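PDB 6OAE: mucin-like protocadherin from Homo sapiens, which probably joins adjacent microvilli through calcium-dependent heterophilic adhesion to CDHR2, and is represented here by its first two extracellular cadherin repeats, EC1 and EC2. Local coordinates for residues 136-141 against 179-184; 95-100 against 191-196; 120-125 against 157-162. All blocks are in the same frame, centred on the assembly; numbering follows the deposited sequence.

How the contacts relate
All three contacts belong to the second cadherin repeat or to the linker that leads into it. Contacts 1 and 2, with centres about 9 Å apart, share the sheet containing strands 174-182 and 194-204 and meet at one calcium ion: Asp-183 OD2 of contact 1 and Asn-96 O of contact 2 both bind it, while His-193 ND1 lies 2.8 Å from Asp-183 OD2. Contact 3 lies in the facing three-stranded sheet, with its centre about 12 Å from that of contact 1 and 18 Å from that of contact 2. A probable hydrogen bond from Asn-157 ND2 to Leu-136 O, 3.0 Å, ties it to contact 1, and Tyr-138 packs against Pro-159 across the sandwich.

Contact 1 (136-141 against 179-184); sequences LFYTLQ and LLVRDT. With CA (calcium ion), chain E.
Residues 137-141 and 179-182 form an antiparallel strand pair in the four-stranded sheet of the second cadherin repeat, a Greek-key beta sandwich. Phe-137 with Arg-182 and Thr-139 with Leu-180 are hydrogen-bonded pairs, each closed by two N-H...O=C bonds; Tyr-138 with Val-181 and Leu-140 with Leu-179 are the non-hydrogen-bonded pairs. The register therefore sorts the side chains, with Tyr-138, Leu-140, Leu-179 and Val-181 on the face turned to the sandwich interior and Phe-137, Thr-139, Leu-180 and Arg-182 on the other.

On the inner face Tyr-138 and Val-181 run alongside one another in the same direction. Val-181 CG2, anti to its backbone N, sits over one face of the phenol ring in a CH-pi contact, 3.7 Å from the centroid and 22° off the normal. Val-181 CG2 lies toward the rim, closest to Tyr-138 CE2 at 3.4 Å. Val-181 CG2 also meets Leu-136 CB at 3.7 Å, while the phenol OH is satisfied by Ala-127 N.

On the outer face Arg-182 CG takes the crowded position between N and C (chi1 63°), from which an extended chain crosses Phe-137 obliquely. The guanidinium and phenyl planes are only 18° apart, yet the contact over the guanidinium face comes from the Phe-137 methylene, with CB 3.8 Å from Arg-182 CZ. Arg-182 NE makes a weak hydrogen bond to Thr-184 O, and its NH2 donates to Pro-185 O. Further along this face, a water donates to Phe-137 O and also bonds Thr-139 OG1 at 2.8 Å. At the calcium end, Leu-136 CD2 packs 3.7 Å from Asp-183 CB. Asp-183 OD2, also hydrogen-bonded to His-193 ND1, binds the calcium ion at 2.3 Å.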
loop_
_atom_site.group_PDB
_atom_site.type_symbol
_atom_site.label_atom_id
_atom_site.label_comp_id
_atom_site.label_asym_id
_atom_site.label_seq_id
_atom_site.Cartn_x
_atom_site.Cartn_y
_atom_site.Cartn_z
ATOM N N LEU A 136 6.381 0.980 -7.464
ATOM C CA LEU A 136 7.680 0.503 -6.927
ATOM C C LEU A 136 8.794 0.838 -7.933
ATOM O O LEU A 136 8.575 0.720 -9.133
ATOM C CB LEU A 136 7.578 -0.996 -6.623
ATOM C CG LEU A 136 6.500 -1.360 -5.599
ATOM C CD1 LEU A 136 6.615 -2.817 -5.201
ATOM C CD2 LEU A 136 6.559 -0.457 -4.373
ATOM N N PHE A 137 9.929 1.254 -7.398
ATOM C CA PHE A 137 11.122 1.765 -8.103
ATOM C C PHE A 137 12.266 0.805 -7.801
ATOM O O PHE A 137 12.618 0.648 -6.622
ATOM C CB PHE A 137 11.431 3.184 -7.650
ATOM C CG PHE A 137 10.428 4.182 -8.158
ATOM C CD1 PHE A 137 9.176 4.306 -7.558
ATOM C CD2 PHE A 137 10.730 4.990 -9.252
ATOM C CE1 PHE A 137 8.249 5.214 -8.054
ATOM C CE2 PHE A 137 9.802 5.904 -9.735
ATOM C CZ PHE A 137 8.570 6.020 -9.130
ATOM N N TYR A 138 12.814 0.200 -8.850
ATOM C CA TYR A 138 13.831 -0.869 -8.767
ATOM C C TYR A 138 15.165 -0.368 -9.281
ATOM O O TYR A 138 15.214 0.316 -10.336
ATOM C CB TYR A 138 13.392 -2.064 -9.590
ATOM C CG TYR A 138 12.125 -2.709 -9.121
ATOM C CD1 TYR A 138 10.885 -2.262 -9.564
ATOM C CD2 TYR A 138 12.160 -3.778 -8.234
ATOM C CE1 TYR A 138 9.714 -2.870 -9.134
ATOM C CE2 TYR A 138 10.997 -4.400 -7.812
ATOM C CZ TYR A 138 9.772 -3.944 -8.261
ATOM O OH TYR A 138 8.610 -4.538 -7.839
ATOM N N THR A 139 16.213 -0.729 -8.559
ATOM C CA THR A 139 17.612 -0.371 -8.851
ATOM C C THR A 139 18.449 -1.634 -8.836
ATOM O O THR A 139 18.257 -2.439 -7.914
ATOM C CB THR A 139 18.143 0.641 -7.834
ATOM O OG1 THR A 139 17.237 1.742 -7.894
ATOM C CG2 THR A 139 19.543 1.093 -8.171
ATOM N N LEU A 140 19.353 -1.780 -9.809
ATOM C CA LEU A 140 20.313 -2.904 -9.880
ATOM C C LEU A 140 21.710 -2.339 -9.600
ATOM O O LEU A 140 22.113 -1.357 -10.308
ATOM C CB LEU A 140 20.221 -3.537 -11.262
ATOM C CG LEU A 140 20.890 -4.899 -11.386
ATOM C CD1 LEU A 140 20.063 -5.972 -10.692
ATOM C CD2 LEU A 140 21.109 -5.240 -12.855
ATOM N N GLN A 141 22.400 -2.886 -8.602
ATOM C CA GLN A 141 23.771 -2.454 -8.213
ATOM C C GLN A 141 24.713 -3.654 -8.320
ATOM O O GLN A 141 24.448 -4.659 -7.664
ATOM C CB GLN A 141 23.743 -1.879 -6.804
ATOM C CG GLN A 141 25.096 -1.370 -6.330
ATOM C CD GLN A 141 25.060 -0.781 -4.941
ATOM O OE1 GLN A 141 26.083 -0.734 -4.252
ATOM N NE2 GLN A 141 23.882 -0.326 -4.516
ATOM N N LEU A 179 19.625 -6.165 -5.844
ATOM C CA LEU A 179 18.360 -5.627 -6.373
ATOM C C LEU A 179 17.687 -4.873 -5.232
ATOM O O LEU A 179 17.404 -5.510 -4.207
ATOM C CB LEU A 179 17.495 -6.775 -6.885
ATOM C CG LEU A 179 16.180 -6.351 -7.533
ATOM C CD1 LEU A 179 16.396 -5.469 -8.753
ATOM C CD2 LEU A 179 15.384 -7.573 -7.892
ATOM N N LEU A 180 17.477 -3.572 -5.403
ATOM C CA LEU A 180 16.800 -2.712 -4.404
ATOM C C LEU A 180 15.423 -2.369 -4.924
ATOM O O LEU A 180 15.273 -2.171 -6.137
ATOM C CB LEU A 180 17.575 -1.414 -4.184
ATOM C CG LEU A 180 19.070 -1.559 -3.939
ATOM C CD1 LEU A 180 19.692 -0.188 -3.717
ATOM C CD2 LEU A 180 19.340 -2.465 -2.760
ATOM N N VAL A 181 14.455 -2.257 -4.029
ATOM C CA VAL A 181 13.137 -1.712 -4.419
ATOM C C VAL A 181 12.770 -0.681 -3.361
ATOM O O VAL A 181 13.070 -0.935 -2.178
ATOM C CB VAL A 181 12.070 -2.813 -4.578
ATOM C CG1 VAL A 181 11.791 -3.560 -3.270
ATOM C CG2 VAL A 181 10.797 -2.247 -5.173
ATOM N N ARG A 182 12.176 0.432 -3.775
ATOM C CA ARG A 182 11.606 1.431 -2.837
ATOM C C ARG A 182 10.197 1.749 -3.326
ATOM O O ARG A 182 9.913 1.518 -4.535
ATOM C CB ARG A 182 12.514 2.661 -2.693
ATOM C CG ARG A 182 12.710 3.446 -3.973
ATOM C CD ARG A 182 13.410 4.794 -3.835
ATOM N NE ARG A 182 13.387 5.455 -5.140
ATOM C CZ ARG A 182 14.274 5.279 -6.129
ATOM N NH1 ARG A 182 15.316 4.468 -6.000
ATOM N NH2 ARG A 182 14.121 5.938 -7.262
ATOM N N ASP A 183 9.351 2.273 -2.432
ATOM C CA ASP A 183 7.925 2.564 -2.739
ATOM C C ASP A 183 7.716 4.070 -2.968
ATOM O O ASP A 183 6.578 4.501 -2.900
ATOM C CB ASP A 183 7.025 2.006 -1.642
ATOM C CG ASP A 183 7.333 2.487 -0.234
ATOM O OD1 ASP A 183 8.214 3.382 -0.061
ATOM O OD2 ASP A 183 6.699 1.933 0.681
ATOM N N THR A 184 8.786 4.831 -3.218
ATOM C CA THR A 184 8.738 6.283 -3.520
ATOM C C THR A 184 9.666 6.587 -4.688
ATOM O O THR A 184 10.703 5.947 -4.850
ATOM C CB THR A 184 9.113 7.121 -2.293
ATOM O OG1 THR A 184 10.471 6.836 -1.920
ATOM C CG2 THR A 184 8.158 6.881 -1.145
HETATM CA CA CA E . 4.472 1.274 0.809
HETATM O O HOH W 1 15.436 1.099 -5.877
#

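Contact 2 (95-100 against 191-196); sequences DNAPEF and PSHTAT. With CA (calcium ion), chain C; CA (calcium ion), chain D; CA (calcium ion), chain E.
The segment 95-100 belongs to the DXNDNAPXF linker sequence characteristic of cadherins, which joins one repeat to the next through calcium; it runs nearly parallel to residues 193-196, the two directions differing by 12°. No hydrogen bond crosses between the segments; the contact is packing, much of it by His-193.

His-193 CB lies against the linker backbone and the proline ring, 3.6 Å from both Ala-97 CA and Pro-98 CD, with Ala-97 CB also touching it; the proline and histidine side chains cross at about a right angle. With CG anti to the carbonyl carbon (chi1 -51°), the imidazole extends along the linker, its ND1 edge turned to the calcium site, and one ring face is overlain by the Asn-96 to Ala-97 peptide. CG lies near Ala-97 CA. His-193 ND1 approaches Asn-96 O to 3.1 Å, but the angle is poor, and its hydrogen bond goes to Asp-183 OD2 instead. His-193 CE1 flanks Asn-96 O at 3.5 Å. The side chain also touches Asn-94, a further ligand of the same ion.

Farther along, Ala-195 CB sits 3.3 Å from Pro-98 O, and Phe-100 brings its ring edge to Ala-195 O, with CE2 3.6 Å away. That phenyl ring also packs on Leu-179 and Val-181, continuing the contact into the repeat's interior. At the opposite end Asp-95 spans two other calcium ions, one through OD1 and the other through OD2, where Glu-17 and Asp-61 of the first repeat also bind; Asn-18 is a polar partner of its carboxylate.

Asn-96 O and Asp-183 OD2 both bind the ion beside His-193. ND1 bonds Asp-183 OD2, and the ring lies beside Asn-96 O, making His-193 a second-shell residue: the geometry is consistent with a proton on ND1, which would probably help orient Asp-183 toward the metal.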
loop_
_atom_site.group_PDB
_atom_site.type_symbol
_atom_site.label_atom_id
_atom_site.label_comp_id
_atom_site.label_asym_id
_atom_site.label_seq_id
_atom_site.Cartn_x
_atom_site.Cartn_y
_atom_site.Cartn_z
ATOM N N ASP A 95 2.315 3.088 4.744
ATOM C CA ASP A 95 2.543 2.432 6.059
ATOM C C ASP A 95 3.002 0.970 5.890
ATOM O O ASP A 95 3.152 0.281 6.929
ATOM C CB ASP A 95 1.301 2.552 6.961
ATOM C CG ASP A 95 0.029 1.887 6.470
ATOM O OD1 ASP A 95 -0.115 1.697 5.249
ATOM O OD2 ASP A 95 -0.857 1.563 7.335
ATOM N N ASN A 96 3.235 0.516 4.653
ATOM C CA ASN A 96 3.681 -0.858 4.321
ATOM C C ASN A 96 4.980 -0.776 3.519
ATOM O O ASN A 96 5.126 0.147 2.688
ATOM C CB ASN A 96 2.593 -1.633 3.572
ATOM C CG ASN A 96 1.406 -1.937 4.467
ATOM O OD1 ASN A 96 1.416 -2.914 5.206
ATOM N ND2 ASN A 96 0.386 -1.109 4.408
ATOM N N ALA A 97 5.906 -1.698 3.786
ATOM C CA ALA A 97 7.204 -1.789 3.078
ATOM C C ALA A 97 7.041 -2.762 1.913
ATOM O O ALA A 97 6.274 -3.730 1.998
ATOM C CB ALA A 97 8.303 -2.212 4.024
ATOM N N PRO A 98 7.723 -2.534 0.770
ATOM C CA PRO A 98 7.721 -3.521 -0.301
ATOM C C PRO A 98 8.539 -4.718 0.192
ATOM O O PRO A 98 9.448 -4.554 0.986
ATOM C CB PRO A 98 8.353 -2.795 -1.502
ATOM C CG PRO A 98 9.222 -1.717 -0.861
ATOM C CD PRO A 98 8.516 -1.347 0.432
ATOM N N GLU A 99 8.162 -5.905 -0.270
ATOM C CA GLU A 99 8.821 -7.166 0.107
ATOM C C GLU A 99 9.060 -7.982 -1.152
ATOM O O GLU A 99 8.117 -8.119 -1.945
ATOM C CB GLU A 99 7.937 -7.948 1.074
ATOM C CG GLU A 99 7.811 -7.295 2.427
ATOM C CD GLU A 99 6.717 -7.889 3.301
ATOM O OE1 GLU A 99 6.292 -9.021 3.016
ATOM O OE2 GLU A 99 6.301 -7.207 4.255
ATOM N N PHE A 100 10.281 -8.472 -1.322
ATOM C CA PHE A 100 10.616 -9.468 -2.360
ATOM C C PHE A 100 10.202 -10.826 -1.821
ATOM O O PHE A 100 10.321 -11.046 -0.617
ATOM C CB PHE A 100 12.105 -9.491 -2.654
ATOM C CG PHE A 100 12.634 -8.297 -3.401
ATOM C CD1 PHE A 100 12.286 -8.089 -4.730
ATOM C CD2 PHE A 100 13.510 -7.409 -2.784
ATOM C CE1 PHE A 100 12.799 -7.008 -5.430
ATOM C CE2 PHE A 100 14.019 -6.325 -3.487
ATOM C CZ PHE A 100 13.669 -6.134 -4.804
ATOM N N PRO A 191 7.604 9.378 4.405
ATOM C CA PRO A 191 8.050 7.990 4.573
ATOM C C PRO A 191 8.488 7.336 3.248
ATOM O O PRO A 191 7.918 7.644 2.203
ATOM C CB PRO A 191 6.782 7.305 5.098
ATOM C CG PRO A 191 5.672 8.032 4.376
ATOM C CD PRO A 191 6.140 9.470 4.318
ATOM N N SER A 192 9.490 6.461 3.313
ATOM C CA SER A 192 9.983 5.637 2.179
ATOM C C SER A 192 10.507 4.309 2.730
ATOM O O SER A 192 11.218 4.332 3.719
ATOM C CB SER A 192 11.035 6.347 1.387
ATOM O OG SER A 192 11.460 5.548 0.289
ATOM N N HIS A 193 10.167 3.199 2.101
ATOM C CA HIS A 193 10.582 1.858 2.562
ATOM C C HIS A 193 11.374 1.192 1.453
ATOM O O HIS A 193 10.955 1.318 0.295
ATOM C CB HIS A 193 9.379 1.018 2.940
ATOM C CG HIS A 193 8.452 1.712 3.874
ATOM N ND1 HIS A 193 7.280 2.263 3.430
ATOM C CD2 HIS A 193 8.535 1.960 5.207
ATOM C CE1 HIS A 193 6.651 2.816 4.456
ATOM N NE2 HIS A 193 7.408 2.646 5.563
ATOM N N THR A 194 12.442 0.495 1.824
ATOM C CA THR A 194 13.358 -0.178 0.876
ATOM C C THR A 194 13.439 -1.647 1.276
ATOM O O THR A 194 13.437 -1.929 2.487
ATOM C CB THR A 194 14.736 0.493 0.846
ATOM O OG1 THR A 194 14.558 1.829 0.379
ATOM C CG2 THR A 194 15.720 -0.186 -0.083
ATOM N N ALA A 195 13.497 -2.528 0.282
ATOM C CA ALA A 195 13.797 -3.960 0.424
ATOM C C ALA A 195 14.964 -4.264 -0.522
ATOM O O ALA A 195 15.145 -3.531 -1.537
ATOM C CB ALA A 195 12.580 -4.783 0.124
ATOM N N THR A 196 15.758 -5.271 -0.170
ATOM C CA THR A 196 16.979 -5.652 -0.908
ATOM C C THR A 196 16.942 -7.164 -1.097
ATOM O O THR A 196 16.369 -7.864 -0.252
ATOM C CB THR A 196 18.256 -5.184 -0.193
ATOM O OG1 THR A 196 18.481 -6.039 0.915
ATOM C CG2 THR A 196 18.206 -3.764 0.306
HETATM CA CA CA C . -1.508 2.264 3.517
HETATM CA CA CA D . -2.668 0.372 6.870
HETATM CA CA CA E . 4.472 1.274 0.809
HETATM O O HOH W 2 -2.901 0.253 9.264
#

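Contact 3 (120-125 against 157-162); sequences IPETQL and NRPALR
The backbones meet as an antiparallel hydrogen-bonded pair at Ile-120 and Leu-161, with Leu-161 N to Ile-120 O at 2.8 Å and the return bond from Ile-120 N to Leu-161 O longer at 3.3 Å, after which residues 122-125 curl into a short helix with few backbone bonds. Opposite this helix Pro-159 centres an inverse gamma turn, closed by Ala-160 N to Arg-158 O at 2.9 Å.

The Ile-120 and Leu-161 side chains run together into the sandwich of the second cadherin repeat, with Ile-120 CD1 3.7 Å from Leu-161 CD2. Glu-122 has CG anti to its backbone N and continues extended, crossing the proline ring obliquely so that Glu-122 CG lies 3.3 Å from Pro-159 CD. Its carboxylate ends beside Arg-158, Glu-122 OE2 standing 3.3 Å from Arg-158 NE, with the two charged planes turned 51° apart. An alanine at Glu-122 would probably leave the Pro-159 ring less well packed and Arg-158 without this countercharge.

Leu-125 CD1 meets Pro-159 O at 3.3 Å, burying a carbonyl that has no hydrogen-bond partner. The Glu-122 oxygen lies well out of the guanidinium plane with no N-H aimed at it, so the salt bridge is one of charge alone; it sets no fixed direction and probably holds the exposed Arg-158 only loosely.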
loop_
_atom_site.group_PDB
_atom_site.type_symbol
_atom_site.label_atom_id
_atom_site.label_comp_id
_atom_site.label_asym_id
_atom_site.label_seq_id
_atom_site.Cartn_x
_atom_site.Cartn_y
_atom_site.Cartn_z
ATOM N N ILE A 120 15.436 -12.474 -17.245
ATOM C CA ILE A 120 14.530 -12.666 -16.072
ATOM C C ILE A 120 13.325 -11.768 -16.319
ATOM O O ILE A 120 13.480 -10.557 -16.435
ATOM C CB ILE A 120 15.194 -12.359 -14.720
ATOM C CG1 ILE A 120 16.560 -13.034 -14.571
ATOM C CG2 ILE A 120 14.256 -12.764 -13.595
ATOM C CD1 ILE A 120 17.313 -12.659 -13.295
ATOM N N PRO A 121 12.099 -12.317 -16.399
ATOM C CA PRO A 121 10.924 -11.488 -16.593
ATOM C C PRO A 121 10.559 -10.806 -15.261
ATOM O O PRO A 121 10.957 -11.266 -14.177
ATOM C CB PRO A 121 9.884 -12.508 -17.068
ATOM C CG PRO A 121 10.244 -13.735 -16.268
ATOM C CD PRO A 121 11.756 -13.745 -16.269
ATOM N N GLU A 122 9.818 -9.710 -15.390
ATOM C CA GLU A 122 9.282 -8.868 -14.281
ATOM C C GLU A 122 8.673 -9.762 -13.176
ATOM O O GLU A 122 8.901 -9.485 -11.986
ATOM C CB GLU A 122 8.294 -7.874 -14.901
ATOM C CG GLU A 122 8.177 -6.587 -14.145
ATOM C CD GLU A 122 7.230 -5.545 -14.730
ATOM O OE1 GLU A 122 6.629 -4.787 -13.932
ATOM O OE2 GLU A 122 7.112 -5.468 -15.963
ATOM N N THR A 123 7.946 -10.823 -13.543
ATOM C CA THR A 123 7.232 -11.735 -12.601
ATOM C C THR A 123 8.197 -12.427 -11.614
ATOM O O THR A 123 7.769 -12.736 -10.475
ATOM C CB THR A 123 6.404 -12.767 -13.379
ATOM O OG1 THR A 123 7.250 -13.374 -14.356
ATOM C CG2 THR A 123 5.204 -12.148 -14.067
ATOM N N GLN A 124 9.432 -12.680 -12.017
ATOM C CA GLN A 124 10.437 -13.376 -11.179
ATOM C C GLN A 124 11.175 -12.384 -10.273
ATOM O O GLN A 124 11.779 -12.871 -9.294
ATOM C CB GLN A 124 11.399 -14.173 -12.056
ATOM C CG GLN A 124 10.739 -15.409 -12.663
ATOM C CD GLN A 124 11.653 -16.219 -13.548
ATOM O OE1 GLN A 124 12.882 -16.210 -13.401
ATOM N NE2 GLN A 124 11.050 -16.960 -14.471
ATOM N N LEU A 125 11.146 -11.068 -10.561
ATOM C CA LEU A 125 11.906 -10.067 -9.750
ATOM C C LEU A 125 10.997 -9.160 -8.932
ATOM O O LEU A 125 11.501 -8.642 -7.964
ATOM C CB LEU A 125 12.792 -9.204 -10.663
ATOM C CG LEU A 125 13.921 -9.945 -11.380
ATOM C CD1 LEU A 125 14.917 -8.959 -11.996
ATOM C CD2 LEU A 125 14.649 -10.864 -10.431
ATOM N N ASN A 157 10.601 1.038 -13.200
ATOM C CA ASN A 157 9.270 0.499 -12.800
ATOM C C ASN A 157 8.941 -0.858 -13.458
ATOM O O ASN A 157 7.911 -1.400 -13.111
ATOM C CB ASN A 157 8.168 1.506 -13.085
ATOM C CG ASN A 157 8.476 2.861 -12.484
ATOM O OD1 ASN A 157 8.489 3.858 -13.209
ATOM N ND2 ASN A 157 8.736 2.907 -11.179
ATOM N N ARG A 158 9.804 -1.359 -14.350
ATOM C CA ARG A 158 9.658 -2.667 -15.051
ATOM C C ARG A 158 10.913 -3.491 -14.792
ATOM O O ARG A 158 11.831 -3.478 -15.609
ATOM C CB ARG A 158 9.480 -2.472 -16.559
ATOM C CG ARG A 158 8.552 -1.333 -16.949
ATOM C CD ARG A 158 7.085 -1.687 -16.877
ATOM N NE ARG A 158 6.698 -2.715 -17.826
ATOM C CZ ARG A 158 5.487 -2.813 -18.362
ATOM N NH1 ARG A 158 4.556 -1.932 -18.043
ATOM N NH2 ARG A 158 5.219 -3.783 -19.217
ATOM N N PRO A 159 11.011 -4.211 -13.651
ATOM C CA PRO A 159 12.213 -4.980 -13.331
ATOM C C PRO A 159 12.374 -6.314 -14.083
ATOM O O PRO A 159 12.480 -7.347 -13.450
ATOM C CB PRO A 159 12.036 -5.185 -11.813
ATOM C CG PRO A 159 10.563 -5.357 -11.653
ATOM C CD PRO A 159 10.013 -4.283 -12.568
ATOM N N ALA A 160 12.415 -6.262 -15.408
ATOM C CA ALA A 160 12.857 -7.389 -16.249
ATOM C C ALA A 160 14.357 -7.205 -16.411
ATOM O O ALA A 160 14.772 -6.044 -16.589
ATOM C CB ALA A 160 12.155 -7.403 -17.577
ATOM N N LEU A 161 15.127 -8.280 -16.340
ATOM C CA LEU A 161 16.595 -8.212 -16.500
ATOM C C LEU A 161 16.913 -8.544 -17.958
ATOM O O LEU A 161 16.504 -9.623 -18.441
ATOM C CB LEU A 161 17.296 -9.161 -15.528
ATOM C CG LEU A 161 18.788 -8.889 -15.357
ATOM C CD1 LEU A 161 19.025 -7.558 -14.680
ATOM C CD2 LEU A 161 19.470 -10.006 -14.582
ATOM N N ARG A 162 17.594 -7.629 -18.626
ATOM C CA ARG A 162 17.967 -7.723 -20.048
ATOM C C ARG A 162 19.466 -8.009 -20.165
ATOM O O ARG A 162 20.249 -7.410 -19.407
ATOM C CB ARG A 162 17.547 -6.417 -20.727
ATOM C CG ARG A 162 18.035 -6.267 -22.163
ATOM C CD ARG A 162 17.645 -4.926 -22.767
ATOM N NE ARG A 162 18.236 -3.883 -21.948
ATOM C CZ ARG A 162 17.673 -2.728 -21.640
ATOM N NH1 ARG A 162 16.474 -2.422 -22.091
ATOM N NH2 ARG A 162 18.305 -1.888 -20.846
#